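Local coordinates for Alpha/beta hydrolase fold protein (Nakamurella multipartita, PDB 4Y7D) that is probably a hydrolase of the alpha/beta hydrolase fold, with no particular substrate assigned, at residues A[167-175]-A[186-194]. Residues are numbered along the deposited sequence; the frame is centred on the assembly and turned at random. Where two conformers were deposited one is given.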
loop_
_atom_site.group_PDB
_atom_site.type_symbol
_atom_site.label_atom_id
_atom_site.label_comp_id
_atom_site.label_asym_id
_atom_site.label_seq_id
_atom_site.Cartn_x
_atom_site.Cartn_y
_atom_site.Cartn_z
ATOM N N PRO A 167 -0.071 -8.343 21.475
ATOM C CA PRO A 167 -0.191 -8.353 20.029
ATOM C C PRO A 167 -1.536 -8.946 19.557
ATOM O O PRO A 167 -2.129 -8.420 18.585
ATOM C CB PRO A 167 1.036 -9.177 19.578
ATOM C CG PRO A 167 1.454 -9.959 20.792
ATOM C CD PRO A 167 1.141 -9.042 21.923
ATOM N N GLU A 168 -2.020 -9.996 20.223
ATOM C CA GLU A 168 -3.294 -10.605 19.791
ATOM C C GLU A 168 -4.449 -9.600 19.835
ATOM O O GLU A 168 -5.289 -9.545 18.919
ATOM C CB GLU A 168 -3.624 -11.867 20.582
ATOM C CG GLU A 168 -4.883 -12.565 20.087
ATOM C CD GLU A 168 -5.012 -14.020 20.510
ATOM O OE1 GLU A 168 -4.005 -14.654 20.894
ATOM O OE2 GLU A 168 -6.140 -14.532 20.471
ATOM N N LYS A 169 -4.491 -8.786 20.892
ATOM C CA LYS A 169 -5.510 -7.763 20.999
ATOM C C LYS A 169 -5.407 -6.784 19.861
ATOM O O LYS A 169 -6.418 -6.374 19.312
ATOM C CB LYS A 169 -5.442 -7.012 22.357
ATOM C CG LYS A 169 -6.003 -7.792 23.549
ATOM C CD LYS A 169 -6.403 -6.846 24.719
ATOM C CE LYS A 169 -6.503 -7.510 26.100
ATOM N NZ LYS A 169 -5.450 -7.065 27.076
ATOM N N LEU A 170 -4.183 -6.410 19.477
ATOM C CA LEU A 170 -4.002 -5.460 18.379
ATOM C C LEU A 170 -4.425 -6.085 17.041
ATOM O O LEU A 170 -5.093 -5.425 16.219
ATOM C CB LEU A 170 -2.576 -4.932 18.304
ATOM C CG LEU A 170 -2.408 -3.781 17.292
ATOM C CD1 LEU A 170 -3.428 -2.646 17.443
ATOM C CD2 LEU A 170 -1.025 -3.156 17.376
ATOM N N VAL A 171 -4.035 -7.345 16.822
ATOM C CA VAL A 171 -4.412 -8.075 15.601
ATOM C C VAL A 171 -5.969 -8.132 15.477
ATOM O O VAL A 171 -6.535 -7.807 14.437
ATOM C CB VAL A 171 -3.769 -9.484 15.593
ATOM C CG1 VAL A 171 -4.395 -10.368 14.531
ATOM C CG2 VAL A 171 -2.270 -9.381 15.388
ATOM N N SER A 172 -6.635 -8.488 16.552
ATOM C CA SER A 172 -8.079 -8.542 16.592
ATOM C C SER A 172 -8.735 -7.195 16.263
ATOM O O SER A 172 -9.645 -7.139 15.454
ATOM C CB SER A 172 -8.540 -9.049 17.944
ATOM O OG SER A 172 -9.952 -9.196 17.987
ATOM N N ALA A 173 -8.263 -6.129 16.886
ATOM C CA ALA A 173 -8.773 -4.809 16.634
ATOM C C ALA A 173 -8.604 -4.393 15.190
ATOM O O ALA A 173 -9.508 -3.792 14.592
ATOM C CB ALA A 173 -8.076 -3.813 17.545
ATOM N N THR A 174 -7.455 -4.738 14.613
ATOM C CA THR A 174 -7.133 -4.374 13.241
ATOM C C THR A 174 -8.012 -5.161 12.231
ATOM O O THR A 174 -8.584 -4.582 11.312
ATOM C CB THR A 174 -5.628 -4.600 12.956
ATOM O OG1 THR A 174 -4.841 -3.834 13.904
ATOM C CG2 THR A 174 -5.300 -4.177 11.531
ATOM N N ILE A 175 -8.131 -6.469 12.426
ATOM C CA ILE A 175 -8.982 -7.286 11.518
ATOM C C ILE A 175 -10.440 -6.803 11.566
ATOM O O ILE A 175 -11.094 -6.627 10.523
ATOM C CB ILE A 175 -8.850 -8.781 11.824
ATOM C CG1 ILE A 175 -7.424 -9.242 11.524
ATOM C CG2 ILE A 175 -9.885 -9.627 11.047
ATOM C CD1 ILE A 175 -6.858 -8.793 10.195
ATOM N N VAL A 186 -13.980 -12.779 12.378
ATOM C CA VAL A 186 -12.802 -12.012 12.853
ATOM C C VAL A 186 -11.958 -12.968 13.724
ATOM O O VAL A 186 -10.743 -13.078 13.529
ATOM C CB VAL A 186 -13.172 -10.735 13.661
ATOM C CG1 VAL A 186 -11.945 -10.097 14.345
ATOM C CG2 VAL A 186 -13.832 -9.706 12.773
ATOM N N ALA A 187 -12.587 -13.658 14.683
ATOM C CA ALA A 187 -11.833 -14.548 15.591
ATOM C C ALA A 187 -11.131 -15.675 14.842
ATOM O O ALA A 187 -9.987 -16.019 15.150
ATOM C CB ALA A 187 -12.739 -15.105 16.668
ATOM N N GLU A 188 -11.780 -16.200 13.811
ATOM C CA GLU A 188 -11.176 -17.243 12.980
ATOM C C GLU A 188 -9.923 -16.719 12.258
ATOM O O GLU A 188 -8.900 -17.412 12.186
ATOM C CB GLU A 188 -12.202 -17.786 11.980
ATOM C CG GLU A 188 -11.713 -18.974 11.150
ATOM C CD GLU A 188 -12.835 -19.632 10.331
ATOM O OE1 GLU A 188 -13.753 -20.241 10.920
ATOM O OE2 GLU A 188 -12.805 -19.550 9.100
ATOM N N ARG A 189 -10.003 -15.486 11.748
ATOM C CA ARG A 189 -8.899 -14.848 11.044
ATOM C C ARG A 189 -7.764 -14.555 12.003
ATOM O O ARG A 189 -6.628 -14.822 11.705
ATOM C CB ARG A 189 -9.352 -13.581 10.300
ATOM C CG ARG A 189 -8.232 -12.963 9.455
ATOM C CD ARG A 189 -7.870 -13.762 8.185
ATOM N NE ARG A 189 -8.973 -13.627 7.244
ATOM C CZ ARG A 189 -9.948 -14.496 7.083
ATOM N NH1 ARG A 189 -10.937 -14.194 6.286
ATOM N NH2 ARG A 189 -9.924 -15.684 7.686
ATOM N N VAL A 190 -8.108 -14.066 13.202
ATOM C CA VAL A 190 -7.129 -13.766 14.226
ATOM C C VAL A 190 -6.335 -15.032 14.599
ATOM O O VAL A 190 -5.110 -14.985 14.708
ATOM C CB VAL A 190 -7.804 -13.084 15.447
ATOM C CG1 VAL A 190 -6.843 -13.005 16.628
ATOM C CG2 VAL A 190 -8.330 -11.718 15.082
ATOM N N ALA A 191 -7.018 -16.157 14.778
ATOM C CA ALA A 191 -6.335 -17.405 15.178
ATOM C C ALA A 191 -5.355 -17.872 14.095
ATOM O O ALA A 191 -4.235 -18.286 14.403
ATOM C CB ALA A 191 -7.347 -18.486 15.500
ATOM N N GLN A 192 -5.756 -17.723 12.825
ATOM C CA GLN A 192 -4.869 -17.985 11.691
ATOM C C GLN A 192 -3.597 -17.123 11.748
ATOM O O GLN A 192 -2.489 -17.606 11.566
ATOM C CB GLN A 192 -5.615 -17.720 10.376
ATOM C CG GLN A 192 -6.681 -18.790 10.116
ATOM C CD GLN A 192 -7.717 -18.327 9.115
ATOM O OE1 GLN A 192 -7.618 -17.210 8.556
ATOM N NE2 GLN A 192 -8.733 -19.145 8.915
ATOM N N ILE A 193 -3.772 -15.841 12.022
ATOM C CA ILE A 193 -2.691 -14.919 12.043
ATOM C C ILE A 193 -1.748 -15.206 13.200
ATOM O O ILE A 193 -0.549 -15.185 13.033
ATOM C CB ILE A 193 -3.233 -13.488 12.121
ATOM C CG1 ILE A 193 -3.919 -13.151 10.794
ATOM C CG2 ILE A 193 -2.101 -12.488 12.440
ATOM C CD1 ILE A 193 -4.650 -11.822 10.784
HETATM N N MSE A 194 -2.295 -15.513 14.368
HETATM C CA MSE A 194 -1.474 -15.869 15.534
HETATM C C MSE A 194 -0.777 -17.216 15.359
HETATM O O MSE A 194 0.116 -17.546 16.143
HETATM C CB MSE A 194 -2.319 -15.911 16.804
HETATM C CG MSE A 194 -3.002 -14.594 17.191
HETATM SE SE MSE A 194 -1.843 -13.029 17.070
HETATM C CE MSE A 194 -0.769 -13.423 18.667
#
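Val190 and Ile175 lead the apolar packing of a helical hairpin, two consecutive helices joined by a short loop among the helices inserted between strands 124-130 and 242-247 of the alpha/beta hydrolase fold, where cap domains of this family usually lie. A sodium ion sits at Ala176 and Gly179 by this junction, about 6 Å from the Val186 side chain. The axes of 167-175 and 186-194 run obliquely antiparallel, their directions 134° apart, and approach to 9.4 Å. Val190 sets its two methyls on different residues of the first helix: CG2 presses on the backbone at Ser172 CA (3.5 Å), while CG1 touches Glu168 CG and Val171 CG1. Ile175 divides its branches. Chi1 of -65° sets CG1 beside the backbone N and leaves CG2 anti to it; that methyl lies against Val186 CG1 and, 4.0 Å away, Arg189 CG; the other arm meets Ile193 tip to tip, CD1 to CD1 at 3.8 Å. Val171 and Ile193 lie alongside with their ends pointing opposite ways, CG1 against CG2. Near the start of helix 167-177, the twice-bent chain of selenomethionine Met194 folds over Glu168, bringing CE to 3.8 Å from Glu168 CB; its SE also packs on Val171 CG2. The polar bonds stay within each helix or lead outward. Arg189 carries its guanidinium past the apolar seam, where NH1 bonds to Ala275 O and NH2 to Gln192 OE1, two anchors that fix its rotation. On the flank of helix 167-177 that faces helices 153-165 and 197-209, Leu170 O accepts from Thr174 N on one face of its carbonyl plane and from Thr174 OG1, 2.8 Å away, on the other.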